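Local coordinates for conserved Archaeal protein (Sulfolobus acidocaldarius, PDB 4OPC) that uses FAD to hydrogenate the double bonds of the geranylgeranyl chains in precursors of archaeal membrane lipids, at residues Pro82-Val87 against Leu250-Pro255; Met237-Pro240 against Glu244-Lys247; Ile363-Lys368 against Arg396-Leu401; Glu69-Ile74 against Lys224-Val229. All coordinates share one frame; numbering follows the deposited sequence.

Contact 1: Pro82-Val87 against Leu250-Pro255; sequences PDMQTV and LDKYAP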
loop_
_atom_site.group_PDB
_atom_site.type_symbol
_atom_site.label_atom_id
_atom_site.label_comp_id
_atom_site.label_asym_id
_atom_site.label_seq_id
_atom_site.Cartn_x
_atom_site.Cartn_y
_atom_site.Cartn_z
ATOM N N PRO A 82 -21.660 -10.163 -3.302
ATOM C CA PRO A 82 -21.748 -10.468 -4.737
ATOM C C PRO A 82 -23.155 -10.354 -5.308
ATOM O O PRO A 82 -23.305 -9.820 -6.404
ATOM C CB PRO A 82 -21.229 -11.902 -4.812
ATOM C CG PRO A 82 -20.193 -11.948 -3.714
ATOM C CD PRO A 82 -20.756 -11.087 -2.596
ATOM N N ASP A 83 -24.167 -10.831 -4.586
ATOM C CA ASP A 83 -25.545 -10.714 -5.068
ATOM C C ASP A 83 -26.201 -9.353 -4.817
ATOM O O ASP A 83 -27.357 -9.135 -5.194
ATOM C CB ASP A 83 -26.422 -11.871 -4.545
ATOM C CG ASP A 83 -26.579 -11.890 -3.020
ATOM O OD1 ASP A 83 -26.317 -10.885 -2.330
ATOM O OD2 ASP A 83 -27.023 -12.943 -2.499
ATOM N N MET A 84 -25.440 -8.460 -4.192
ATOM C CA MET A 84 -25.866 -7.099 -3.862
ATOM C C MET A 84 -27.067 -7.042 -2.936
ATOM O O MET A 84 -27.669 -5.986 -2.742
ATOM C CB MET A 84 -26.110 -6.272 -5.122
ATOM C CG MET A 84 -24.847 -6.020 -5.910
ATOM S SD MET A 84 -25.174 -4.913 -7.281
ATOM C CE MET A 84 -23.567 -4.852 -8.046
ATOM N N GLN A 85 -27.398 -8.181 -2.330
ATOM C CA GLN A 85 -28.510 -8.224 -1.394
ATOM C C GLN A 85 -28.118 -7.824 0.030
ATOM O O GLN A 85 -28.978 -7.511 0.851
ATOM C CB GLN A 85 -29.193 -9.598 -1.418
ATOM C CG GLN A 85 -29.800 -9.945 -2.781
ATOM C CD GLN A 85 -30.470 -11.298 -2.789
ATOM O OE1 GLN A 85 -30.900 -11.790 -1.751
ATOM N NE2 GLN A 85 -30.548 -11.909 -3.963
ATOM N N THR A 86 -26.826 -7.833 0.331
ATOM C CA THR A 86 -26.391 -7.422 1.654
ATOM C C THR A 86 -25.308 -6.352 1.550
ATOM O O THR A 86 -24.283 -6.554 0.898
ATOM C CB THR A 86 -25.850 -8.609 2.480
ATOM O OG1 THR A 86 -26.812 -9.672 2.496
ATOM C CG2 THR A 86 -25.573 -8.163 3.902
ATOM N N VAL A 87 -25.550 -5.215 2.196
ATOM C CA VAL A 87 -24.586 -4.124 2.244
ATOM C C VAL A 87 -24.188 -3.879 3.691
ATOM O O VAL A 87 -25.042 -3.640 4.543
ATOM C CB VAL A 87 -25.169 -2.826 1.662
ATOM C CG1 VAL A 87 -24.166 -1.685 1.796
ATOM C CG2 VAL A 87 -25.539 -3.025 0.207
ATOM N N LEU A 250 -18.490 -2.978 -16.203
ATOM C CA LEU A 250 -18.673 -1.590 -15.762
ATOM C C LEU A 250 -20.142 -1.221 -15.502
ATOM O O LEU A 250 -20.460 -0.614 -14.475
ATOM C CB LEU A 250 -18.064 -0.604 -16.768
ATOM C CG LEU A 250 -18.273 0.881 -16.434
ATOM C CD1 LEU A 250 -17.630 1.220 -15.105
ATOM C CD2 LEU A 250 -17.757 1.805 -17.537
ATOM N N ASP A 251 -21.030 -1.622 -16.405
ATOM C CA ASP A 251 -22.450 -1.275 -16.290
ATOM C C ASP A 251 -23.120 -1.829 -15.023
ATOM O O ASP A 251 -24.103 -1.264 -14.543
ATOM C CB ASP A 251 -23.232 -1.749 -17.518
ATOM C CG ASP A 251 -22.900 -0.962 -18.772
ATOM O OD1 ASP A 251 -22.236 0.095 -18.675
ATOM O OD2 ASP A 251 -23.322 -1.399 -19.865
ATOM N N LYS A 252 -22.606 -2.938 -14.504
ATOM C CA LYS A 252 -23.124 -3.521 -13.281
ATOM C C LYS A 252 -22.893 -2.573 -12.107
ATOM O O LYS A 252 -23.754 -2.432 -11.238
ATOM C CB LYS A 252 -22.438 -4.862 -13.022
ATOM C CG LYS A 252 -23.141 -5.774 -12.037
ATOM C CD LYS A 252 -22.444 -7.129 -11.999
ATOM C CE LYS A 252 -23.213 -8.138 -11.162
ATOM N NZ LYS A 252 -23.512 -7.634 -9.795
ATOM N N TYR A 253 -21.746 -1.909 -12.098
ATOM C CA TYR A 253 -21.328 -1.128 -10.939
ATOM C C TYR A 253 -21.455 0.375 -11.126
ATOM O O TYR A 253 -21.483 1.126 -10.150
ATOM C CB TYR A 253 -19.900 -1.506 -10.551
ATOM C CG TYR A 253 -19.787 -2.991 -10.341
ATOM C CD1 TYR A 253 -20.386 -3.594 -9.242
ATOM C CD2 TYR A 253 -19.126 -3.796 -11.258
ATOM C CE1 TYR A 253 -20.313 -4.956 -9.053
ATOM C CE2 TYR A 253 -19.050 -5.170 -11.078
ATOM C CZ TYR A 253 -19.646 -5.737 -9.970
ATOM O OH TYR A 253 -19.586 -7.097 -9.779
ATOM N N ALA A 254 -21.520 0.811 -12.381
ATOM C CA ALA A 254 -21.622 2.232 -12.691
ATOM C C ALA A 254 -22.547 2.439 -13.884
ATOM O O ALA A 254 -22.110 2.896 -14.941
ATOM C CB ALA A 254 -20.238 2.811 -12.980
ATOM N N PRO A 255 -23.837 2.110 -13.722
ATOM C CA PRO A 255 -24.772 2.280 -14.835
ATOM C C PRO A 255 -24.999 3.757 -15.144
ATOM O O PRO A 255 -25.497 4.079 -16.218
ATOM C CB PRO A 255 -26.062 1.649 -14.305
ATOM C CG PRO A 255 -25.958 1.776 -12.828
ATOM C CD PRO A 255 -24.504 1.591 -12.515
HETATM O O HOH W 1 -21.240 -7.962 -7.970
HETATM O O HOH W 2 -25.416 -9.067 -8.468
#
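The Tyr253 ring is the flat group here. Over one face lies CB of its own neighbour Lys252, 3.8 Å above the plane and displaced toward the rim. Water 1 sits in the ring plane at the hydroxyl end, 2.6 Å from Tyr253 OH, which also bonds to Thr211 OG1. The methyl end of Met84 comes in obliquely, with Met84 CE 3.4 Å from Tyr253 CE1, at the end of a chain extended beyond CG. Met84 is modelled in two conformers, so this touch, and that of Met84 CE on Lys252 NZ, belongs to one of them and is tentative.

The steadier link is through water. Lys252 leaves its backbone with CG anti to N (chi1 -163°) and bends only at its last torsion, -53°, which swings the ammonium toward Pro82. Lys252 NZ gives a hydrogen bond to water 2 at 2.7 Å, and that water passes one on to Pro82 O at 3.0 Å. Water 1 takes a second from Lys252 NZ at 2.9 Å and also lies within bonding distance of Pro82 O.

The contact thus joins the loop between strands 70-80 and 87-97 to the last turn of helix 242-253. Trp217 stacks on Tyr253 and Phe206 meets it at about 50°, both from strands of the large sheet, while Pro82 leans on helix 360-368.

Contact 2: Met237-Pro240 against Glu244-Lys247; sequences MGYP and EYYK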
loop_
_atom_site.group_PDB
_atom_site.type_symbol
_atom_site.label_atom_id
_atom_site.label_comp_id
_atom_site.label_asym_id
_atom_site.label_seq_id
_atom_site.Cartn_x
_atom_site.Cartn_y
_atom_site.Cartn_z
ATOM N N MET A 237 -2.596 -15.753 -11.589
ATOM C CA MET A 237 -3.679 -16.730 -11.696
ATOM C C MET A 237 -4.112 -17.012 -13.132
ATOM O O MET A 237 -5.007 -17.828 -13.360
ATOM C CB MET A 237 -4.904 -16.259 -10.900
ATOM C CG MET A 237 -4.631 -15.943 -9.434
ATOM S SD MET A 237 -4.197 -17.406 -8.476
ATOM C CE MET A 237 -5.800 -18.187 -8.321
ATOM N N GLY A 238 -3.503 -16.328 -14.094
ATOM C CA GLY A 238 -3.826 -16.556 -15.495
ATOM C C GLY A 238 -5.100 -15.886 -15.983
ATOM O O GLY A 238 -5.599 -16.221 -17.059
ATOM N N TYR A 239 -5.626 -14.944 -15.206
ATOM C CA TYR A 239 -6.854 -14.239 -15.568
ATOM C C TYR A 239 -6.642 -13.407 -16.826
ATOM O O TYR A 239 -5.538 -12.914 -17.067
ATOM C CB TYR A 239 -7.299 -13.320 -14.425
ATOM C CG TYR A 239 -7.643 -14.046 -13.142
ATOM C CD1 TYR A 239 -8.290 -15.275 -13.165
ATOM C CD2 TYR A 239 -7.321 -13.499 -11.914
ATOM C CE1 TYR A 239 -8.601 -15.939 -11.990
ATOM C CE2 TYR A 239 -7.631 -14.150 -10.739
ATOM C CZ TYR A 239 -8.272 -15.366 -10.783
ATOM O OH TYR A 239 -8.576 -16.027 -9.617
ATOM N N PRO A 240 -7.708 -13.244 -17.632
ATOM C CA PRO A 240 -7.677 -12.407 -18.832
ATOM C C PRO A 240 -7.430 -10.945 -18.489
ATOM O O PRO A 240 -7.398 -10.565 -17.315
ATOM C CB PRO A 240 -9.094 -12.553 -19.405
ATOM C CG PRO A 240 -9.664 -13.752 -18.768
ATOM C CD PRO A 240 -9.025 -13.873 -17.432
ATOM N N GLU A 244 -10.454 -5.945 -20.099
ATOM C CA GLU A 244 -11.618 -6.655 -20.609
ATOM C C GLU A 244 -12.637 -6.899 -19.499
ATOM O O GLU A 244 -13.835 -6.796 -19.733
ATOM C CB GLU A 244 -11.215 -7.945 -21.328
ATOM C CG GLU A 244 -10.522 -7.710 -22.675
ATOM C CD GLU A 244 -11.400 -6.972 -23.686
ATOM O OE1 GLU A 244 -12.616 -7.267 -23.771
ATOM O OE2 GLU A 244 -10.872 -6.092 -24.401
ATOM N N TYR A 245 -12.172 -7.201 -18.289
ATOM C CA TYR A 245 -13.089 -7.285 -17.146
ATOM C C TYR A 245 -13.800 -5.955 -16.956
ATOM O O TYR A 245 -15.012 -5.912 -16.741
ATOM C CB TYR A 245 -12.342 -7.599 -15.846
ATOM C CG TYR A 245 -12.034 -9.057 -15.603
ATOM C CD1 TYR A 245 -12.927 -9.870 -14.917
ATOM C CD2 TYR A 245 -10.835 -9.613 -16.033
ATOM C CE1 TYR A 245 -12.645 -11.211 -14.682
ATOM C CE2 TYR A 245 -10.539 -10.942 -15.797
ATOM C CZ TYR A 245 -11.447 -11.737 -15.123
ATOM O OH TYR A 245 -11.154 -13.061 -14.896
ATOM N N TYR A 246 -13.035 -4.869 -17.017
ATOM C CA TYR A 246 -13.602 -3.538 -16.822
ATOM C C TYR A 246 -14.692 -3.234 -17.844
ATOM O O TYR A 246 -15.794 -2.825 -17.481
ATOM C CB TYR A 246 -12.513 -2.456 -16.867
ATOM C CG TYR A 246 -13.042 -1.061 -16.596
ATOM C CD1 TYR A 246 -13.117 -0.560 -15.294
ATOM C CD2 TYR A 246 -13.464 -0.244 -17.639
ATOM C CE1 TYR A 246 -13.597 0.727 -15.047
ATOM C CE2 TYR A 246 -13.950 1.037 -17.409
ATOM C CZ TYR A 246 -14.014 1.516 -16.113
ATOM O OH TYR A 246 -14.509 2.784 -15.898
ATOM N N LYS A 247 -14.398 -3.441 -19.125
ATOM C CA LYS A 247 -15.380 -3.193 -20.168
ATOM C C LYS A 247 -16.632 -4.049 -20.003
ATOM O O LYS A 247 -17.752 -3.584 -20.222
ATOM C CB LYS A 247 -14.751 -3.445 -21.533
ATOM C CG LYS A 247 -13.750 -2.384 -21.961
ATOM C CD LYS A 247 -12.932 -2.854 -23.157
ATOM C CE LYS A 247 -13.823 -3.416 -24.256
ATOM N NZ LYS A 247 -13.016 -3.986 -25.374
#
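Van der Waals touches carry this contact, and Tyr245 makes them with the end of its ring. Its hydroxyl oxygen comes up against the proline ring, Tyr245 OH lying 3.4 Å from Pro240 CD, with Tyr245 CE2 at 3.7 Å from the same carbon. A little further on, Tyr245 OH stands 3.9 Å from Tyr239 CB, and the two tyrosines cross obliquely, each turned its own way rather than stacked. Tyr245 CG is anti to its carbonyl carbon (chi1 -83°), which throws the ring back along the chain toward the loop it has just left.

No hydrogen bond crosses between the segments. At the ring edge, Pro240 O lies in the plane of the Tyr245 ring, 3.5 Å from CE2, facing a ring C-H instead of the pi cloud. An alanine here takes away the ring that meets Pro240 and Tyr239, and is likely to leave the loop less firmly placed against the helix.

Within the segments, the Tyr239 ring has Met237 CB over one face, 3.4 Å above its plane and displaced toward the rim. On the helix, Lys247 NZ bridges to Glu244 OE2 at 3.2 Å from the syn side, a salt bridge between residues three apart.

Tyr239 and Tyr245 both also touch Pro213, while Ile233 and Leu231 of strand 226-234 meet Tyr239 and Tyr245 respectively. This is the join of a beta-alpha unit in the catalytic domain: the connection from strand 226-234 is folded against the first turn of helix 242-253.

Contact 3: Ile363-Lys368 against Arg396-Leu401; sequences INYGMK and RVISGL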
loop_
_atom_site.group_PDB
_atom_site.type_symbol
_atom_site.label_atom_id
_atom_site.label_comp_id
_atom_site.label_asym_id
_atom_site.label_seq_id
_atom_site.Cartn_x
_atom_site.Cartn_y
_atom_site.Cartn_z
ATOM N N ILE A 363 -19.533 -15.834 0.345
ATOM C CA ILE A 363 -19.579 -14.434 0.744
ATOM C C ILE A 363 -21.024 -13.957 0.900
ATOM O O ILE A 363 -21.365 -13.298 1.887
ATOM C CB ILE A 363 -18.808 -13.573 -0.246
ATOM C CG1 ILE A 363 -17.365 -14.084 -0.328
ATOM C CG2 ILE A 363 -18.848 -12.099 0.184
ATOM C CD1 ILE A 363 -16.595 -13.633 -1.566
ATOM N N ASN A 364 -21.884 -14.312 -0.053
ATOM C CA ASN A 364 -23.302 -13.992 0.069
ATOM C C ASN A 364 -23.903 -14.531 1.363
ATOM O O ASN A 364 -24.643 -13.831 2.055
ATOM C CB ASN A 364 -24.096 -14.552 -1.114
ATOM C CG ASN A 364 -23.853 -13.774 -2.394
ATOM O OD1 ASN A 364 -23.584 -12.569 -2.359
ATOM N ND2 ASN A 364 -23.956 -14.447 -3.526
ATOM N N TYR A 365 -23.603 -15.791 1.666
ATOM C CA TYR A 365 -24.138 -16.443 2.852
ATOM C C TYR A 365 -23.608 -15.799 4.126
ATOM O O TYR A 365 -24.382 -15.478 5.032
ATOM C CB TYR A 365 -23.760 -17.917 2.820
ATOM C CG TYR A 365 -24.347 -18.732 3.935
ATOM C CD1 TYR A 365 -25.648 -19.204 3.857
ATOM C CD2 TYR A 365 -23.597 -19.045 5.062
ATOM C CE1 TYR A 365 -26.195 -19.973 4.876
ATOM C CE2 TYR A 365 -24.133 -19.809 6.083
ATOM C CZ TYR A 365 -25.425 -20.261 5.985
ATOM O OH TYR A 365 -25.960 -21.025 6.999
ATOM N N GLY A 366 -22.294 -15.622 4.196
ATOM C CA GLY A 366 -21.658 -15.062 5.373
ATOM C C GLY A 366 -22.119 -13.643 5.656
ATOM O O GLY A 366 -22.362 -13.282 6.804
ATOM N N MET A 367 -22.266 -12.835 4.612
ATOM C CA MET A 367 -22.744 -11.468 4.802
ATOM C C MET A 367 -24.218 -11.431 5.195
ATOM O O MET A 367 -24.601 -10.714 6.123
ATOM C CB MET A 367 -22.482 -10.623 3.562
ATOM C CG MET A 367 -20.998 -10.370 3.349
ATOM S SD MET A 367 -20.613 -9.214 2.021
ATOM C CE MET A 367 -21.300 -7.702 2.697
ATOM N N LYS A 368 -25.047 -12.212 4.509
ATOM C CA LYS A 368 -26.472 -12.217 4.820
ATOM C C LYS A 368 -26.749 -12.715 6.236
ATOM O O LYS A 368 -27.619 -12.177 6.934
ATOM C CB LYS A 368 -27.260 -13.047 3.804
ATOM C CG LYS A 368 -28.746 -13.159 4.138
ATOM C CD LYS A 368 -29.558 -13.666 2.957
ATOM C CE LYS A 368 -29.652 -12.617 1.857
ATOM N NZ LYS A 368 -30.492 -13.102 0.725
ATOM N N ARG A 396 -20.807 -20.716 15.033
ATOM C CA ARG A 396 -22.174 -21.026 15.421
ATOM C C ARG A 396 -23.165 -20.491 14.381
ATOM O O ARG A 396 -24.152 -21.145 14.057
ATOM C CB ARG A 396 -22.487 -20.479 16.814
ATOM C CG ARG A 396 -23.947 -20.635 17.223
ATOM C CD ARG A 396 -24.170 -20.314 18.688
ATOM N NE ARG A 396 -23.745 -21.404 19.561
ATOM C CZ ARG A 396 -23.846 -21.373 20.885
ATOM N NH1 ARG A 396 -24.350 -20.302 21.482
ATOM N NH2 ARG A 396 -23.443 -22.412 21.617
ATOM N N VAL A 397 -22.895 -19.306 13.847
ATOM C CA VAL A 397 -23.786 -18.696 12.865
ATOM C C VAL A 397 -23.942 -19.553 11.605
ATOM O O VAL A 397 -25.041 -19.674 11.055
ATOM C CB VAL A 397 -23.320 -17.266 12.506
ATOM C CG1 VAL A 397 -23.989 -16.769 11.233
ATOM C CG2 VAL A 397 -23.596 -16.321 13.668
ATOM N N ILE A 398 -22.852 -20.169 11.159
ATOM C CA ILE A 398 -22.888 -20.913 9.908
ATOM C C ILE A 398 -23.101 -22.406 10.115
ATOM O O ILE A 398 -22.995 -23.182 9.165
ATOM C CB ILE A 398 -21.611 -20.692 9.069
ATOM C CG1 ILE A 398 -20.382 -21.258 9.784
ATOM C CG2 ILE A 398 -21.423 -19.202 8.754
ATOM C CD1 ILE A 398 -19.156 -21.354 8.903
ATOM N N SER A 399 -23.427 -22.800 11.344
ATOM C CA SER A 399 -23.451 -24.213 11.710
ATOM C C SER A 399 -24.566 -24.973 10.999
ATOM O O SER A 399 -24.576 -26.202 10.990
ATOM C CB SER A 399 -23.546 -24.390 13.234
ATOM O OG SER A 399 -24.774 -23.896 13.751
ATOM N N GLY A 400 -25.497 -24.233 10.402
ATOM C CA GLY A 400 -26.595 -24.833 9.671
ATOM C C GLY A 400 -26.320 -24.994 8.186
ATOM O O GLY A 400 -27.137 -25.559 7.464
ATOM N N LEU A 401 -25.170 -24.512 7.725
ATOM C CA LEU A 401 -24.834 -24.554 6.304
ATOM C C LEU A 401 -24.651 -25.998 5.841
ATOM O O LEU A 401 -23.857 -26.747 6.411
ATOM C CB LEU A 401 -23.570 -23.729 6.034
ATOM C CG LEU A 401 -23.072 -23.610 4.596
ATOM C CD1 LEU A 401 -24.112 -22.940 3.712
ATOM C CD2 LEU A 401 -21.761 -22.834 4.555
HETATM O O HOH W 3 -26.316 -21.516 9.697
#
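Tyr365, on helix 360-368, packs against the type I beta turn Ile398-Leu401 that follows the end of helix 388-397. With CG anti to the backbone N (chi1 -175°), its ring reaches straight out from the helix and is met on a face, at an edge and at the hydroxyl.

Leu401 takes the face. Its CD1 stands 3.7 Å from the ring centroid and only 11° off the normal, a well-centred CH-pi contact, and the two side chains run past one another in opposite directions, so that Leu401 CB ends up near the hydroxyl. Ile398 takes the edge, its CG2 lying 3.9 Å from Tyr365 CE2, close to the ring plane.

The hydroxyl makes no direct bond to the turn but works through water 3, which is 2.8 Å from Tyr365 OH. That water gives a proton to Val397 O at 2.6 Å and accepts one from Gly400 N at 2.9 Å, so a carbonyl at the helix end and an amide of the turn share one solvent molecule with the tyrosine. A phenylalanine here lacks the hydroxyl, and water 3 would probably be left with its two backbone partners and less tightly placed.

Leu401 N to Ile398 O closes the turn, and Ser399 OG (2.8 Å) and Ser399 N tie it back to Arg396 O of the helix end, reaching that carbonyl from the same face.

At the surface, with the side chain of Ile398 about 8 Å from the bound lipid, this is a helix-to-turn contact in the helical part of the chain: an aromatic residue from one helix set against the beta turn that follows the next helix but one.

Contact 4: Glu69-Ile74 against Lys224-Val229; sequences ELENKI and KNKVNV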
loop_
_atom_site.group_PDB
_atom_site.type_symbol
_atom_site.label_atom_id
_atom_site.label_comp_id
_atom_site.label_asym_id
_atom_site.label_seq_id
_atom_site.Cartn_x
_atom_site.Cartn_y
_atom_site.Cartn_z
ATOM N N GLU A 69 -7.330 20.178 -3.964
ATOM C CA GLU A 69 -6.737 18.908 -3.517
ATOM C C GLU A 69 -7.735 17.965 -2.864
ATOM O O GLU A 69 -7.571 16.748 -2.916
ATOM C CB GLU A 69 -5.617 19.151 -2.504
ATOM C CG GLU A 69 -4.447 19.938 -3.023
ATOM C CD GLU A 69 -3.604 20.508 -1.911
ATOM O OE1 GLU A 69 -3.830 20.148 -0.731
ATOM O OE2 GLU A 69 -2.722 21.327 -2.228
ATOM N N LEU A 70 -8.734 18.526 -2.199
ATOM C CA LEU A 70 -9.758 17.728 -1.546
ATOM C C LEU A 70 -11.012 17.744 -2.397
ATOM O O LEU A 70 -11.763 18.726 -2.409
ATOM C CB LEU A 70 -10.052 18.250 -0.143
ATOM C CG LEU A 70 -11.103 17.485 0.660
ATOM C CD1 LEU A 70 -10.913 15.985 0.508
ATOM C CD2 LEU A 70 -11.033 17.886 2.124
ATOM N N GLU A 71 -11.233 16.653 -3.119
ATOM C CA GLU A 71 -12.334 16.590 -4.061
ATOM C C GLU A 71 -13.647 16.260 -3.370
ATOM O O GLU A 71 -14.690 16.793 -3.735
ATOM C CB GLU A 71 -12.038 15.580 -5.171
ATOM C CG GLU A 71 -10.799 15.918 -5.987
ATOM C CD GLU A 71 -10.759 15.179 -7.304
ATOM O OE1 GLU A 71 -9.822 14.382 -7.513
ATOM O OE2 GLU A 71 -11.668 15.393 -8.133
ATOM N N ASN A 72 -13.594 15.401 -2.359
ATOM C CA ASN A 72 -14.822 14.967 -1.700
ATOM C C ASN A 72 -14.542 14.421 -0.306
ATOM O O ASN A 72 -13.600 13.644 -0.110
ATOM C CB ASN A 72 -15.527 13.915 -2.573
ATOM C CG ASN A 72 -16.916 13.553 -2.072
ATOM O OD1 ASN A 72 -17.694 14.414 -1.662
ATOM N ND2 ASN A 72 -17.238 12.265 -2.123
ATOM N N LYS A 73 -15.348 14.825 0.665
ATOM C CA LYS A 73 -15.213 14.314 2.025
ATOM C C LYS A 73 -15.901 12.959 2.163
ATOM O O LYS A 73 -17.037 12.789 1.729
ATOM C CB LYS A 73 -15.792 15.315 3.033
ATOM C CG LYS A 73 -15.733 14.855 4.481
ATOM C CD LYS A 73 -14.295 14.633 4.931
ATOM C CE LYS A 73 -14.239 13.937 6.279
ATOM N NZ LYS A 73 -12.846 13.573 6.646
ATOM N N ILE A 74 -15.206 12.002 2.773
ATOM C CA ILE A 74 -15.717 10.641 2.934
ATOM C C ILE A 74 -16.089 10.357 4.382
ATOM O O ILE A 74 -15.317 10.650 5.295
ATOM C CB ILE A 74 -14.668 9.610 2.481
ATOM C CG1 ILE A 74 -14.309 9.833 1.013
ATOM C CG2 ILE A 74 -15.163 8.188 2.693
ATOM C CD1 ILE A 74 -15.513 9.817 0.085
ATOM N N LYS A 224 -20.636 15.109 -6.359
ATOM C CA LYS A 224 -22.024 14.708 -6.523
ATOM C C LYS A 224 -22.260 14.075 -7.890
ATOM O O LYS A 224 -23.242 13.357 -8.087
ATOM C CB LYS A 224 -22.943 15.919 -6.351
ATOM C CG LYS A 224 -22.963 16.504 -4.946
ATOM C CD LYS A 224 -24.006 15.809 -4.090
ATOM C CE LYS A 224 -25.393 15.950 -4.695
ATOM N NZ LYS A 224 -26.389 15.063 -4.026
ATOM N N ASN A 225 -21.363 14.350 -8.833
ATOM C CA ASN A 225 -21.534 13.921 -10.219
ATOM C C ASN A 225 -20.229 13.466 -10.865
ATOM O O ASN A 225 -20.054 13.572 -12.074
ATOM C CB ASN A 225 -22.168 15.038 -11.062
ATOM C CG ASN A 225 -23.638 15.254 -10.741
ATOM O OD1 ASN A 225 -24.514 14.597 -11.307
ATOM N ND2 ASN A 225 -23.913 16.177 -9.829
ATOM N N LYS A 226 -19.310 12.952 -10.052
ATOM C CA LYS A 226 -18.018 12.513 -10.558
ATOM C C LYS A 226 -17.545 11.343 -9.718
ATOM O O LYS A 226 -17.665 11.365 -8.497
ATOM C CB LYS A 226 -16.999 13.655 -10.515
ATOM C CG LYS A 226 -15.613 13.268 -11.031
ATOM C CD LYS A 226 -14.721 14.475 -11.329
ATOM C CE LYS A 226 -14.583 15.399 -10.133
ATOM N NZ LYS A 226 -13.799 16.629 -10.479
ATOM N N VAL A 227 -17.025 10.311 -10.371
ATOM C CA VAL A 227 -16.680 9.084 -9.665
ATOM C C VAL A 227 -15.408 8.438 -10.200
ATOM O O VAL A 227 -15.143 8.458 -11.399
ATOM C CB VAL A 227 -17.869 8.069 -9.692
ATOM C CG1 VAL A 227 -18.188 7.615 -11.116
ATOM C CG2 VAL A 227 -17.590 6.863 -8.794
ATOM N N ASN A 228 -14.618 7.902 -9.275
ATOM C CA ASN A 228 -13.472 7.050 -9.576
ATOM C C ASN A 228 -13.971 5.600 -9.459
ATOM O O ASN A 228 -14.321 5.138 -8.369
ATOM C CB ASN A 228 -12.330 7.383 -8.587
ATOM C CG ASN A 228 -11.061 6.572 -8.813
ATOM O OD1 ASN A 228 -11.098 5.349 -8.959
ATOM N ND2 ASN A 228 -9.919 7.260 -8.804
ATOM N N VAL A 229 -14.060 4.917 -10.595
ATOM C CA VAL A 229 -14.610 3.559 -10.636
ATOM C C VAL A 229 -13.552 2.610 -11.183
ATOM O O VAL A 229 -12.863 2.923 -12.155
ATOM C CB VAL A 229 -15.939 3.491 -11.455
ATOM C CG1 VAL A 229 -15.792 4.180 -12.803
ATOM C CG2 VAL A 229 -16.393 2.054 -11.624
HETATM O O HOH W 4 -13.612 17.426 -7.817
#
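Glu71 OE2 is gripped by two groups: water 4, which donates to it at 2.8 Å, and the ammonium of Lys226, whose NZ stands 3.4 Å away. The direct bond from Lys226 is weak by its length, though the pair still counts as a salt bridge. Water 4 strengthens the link, because it also accepts from Lys226 NZ at 2.8 Å and so closes a small triangle of lysine, water and carboxylate. The other oxygen, Glu71 OE1, is held by Lys222 in a salt bridge of its own. Two lysines thus share one carboxylate, an environment that would be expected to keep it ionised.

The two side chains cross at about a right angle. That of Glu71 runs extended beyond CG, while that of Lys226 is straight as far as CD and then turns at chi3 (55°), bringing its end round to the glutamate. Nothing else touches between the segments, whose nearest CA atoms, those of Glu71 and Lys226, are 9.5 Å apart.

Strands 70-80 and 226-234 belong to the same mixed sheet but are not neighbours in it; strands 202-206 and 216-221 come between. Glu71 and Asn72 both face Glu96 of strand 87-97, a classic beta bulge. Asp50, an FAD-binding residue, has its side chain about 5 Å from that of Glu71, while the bound flavin nucleotide is about 11 Å from it, placing the charged pair beside the cofactor site without touching the cofactor.

Following the chain, contact 4 opens first at 69-74, at the start of strand 70-80, and contact 1 opens just beyond that strand at 82-87. Contact 4 closes at 224-229, before contact 1 closes at 250-255, so the two loops cross. Contact 2, 237-240 with 244-247, is short and nested inside contact 1, and both use helix 242-253. Contact 3 follows in series, joining 363-368 to 396-401. Val229 touches Leu250 and Ala254, linking contacts 4 and 1, while Gln85 with Lys368 and Asp83 with Asn364 link contact 1 to contact 3. Together they tie the large mixed sheet to helix 242-253 and to the C-terminal helices.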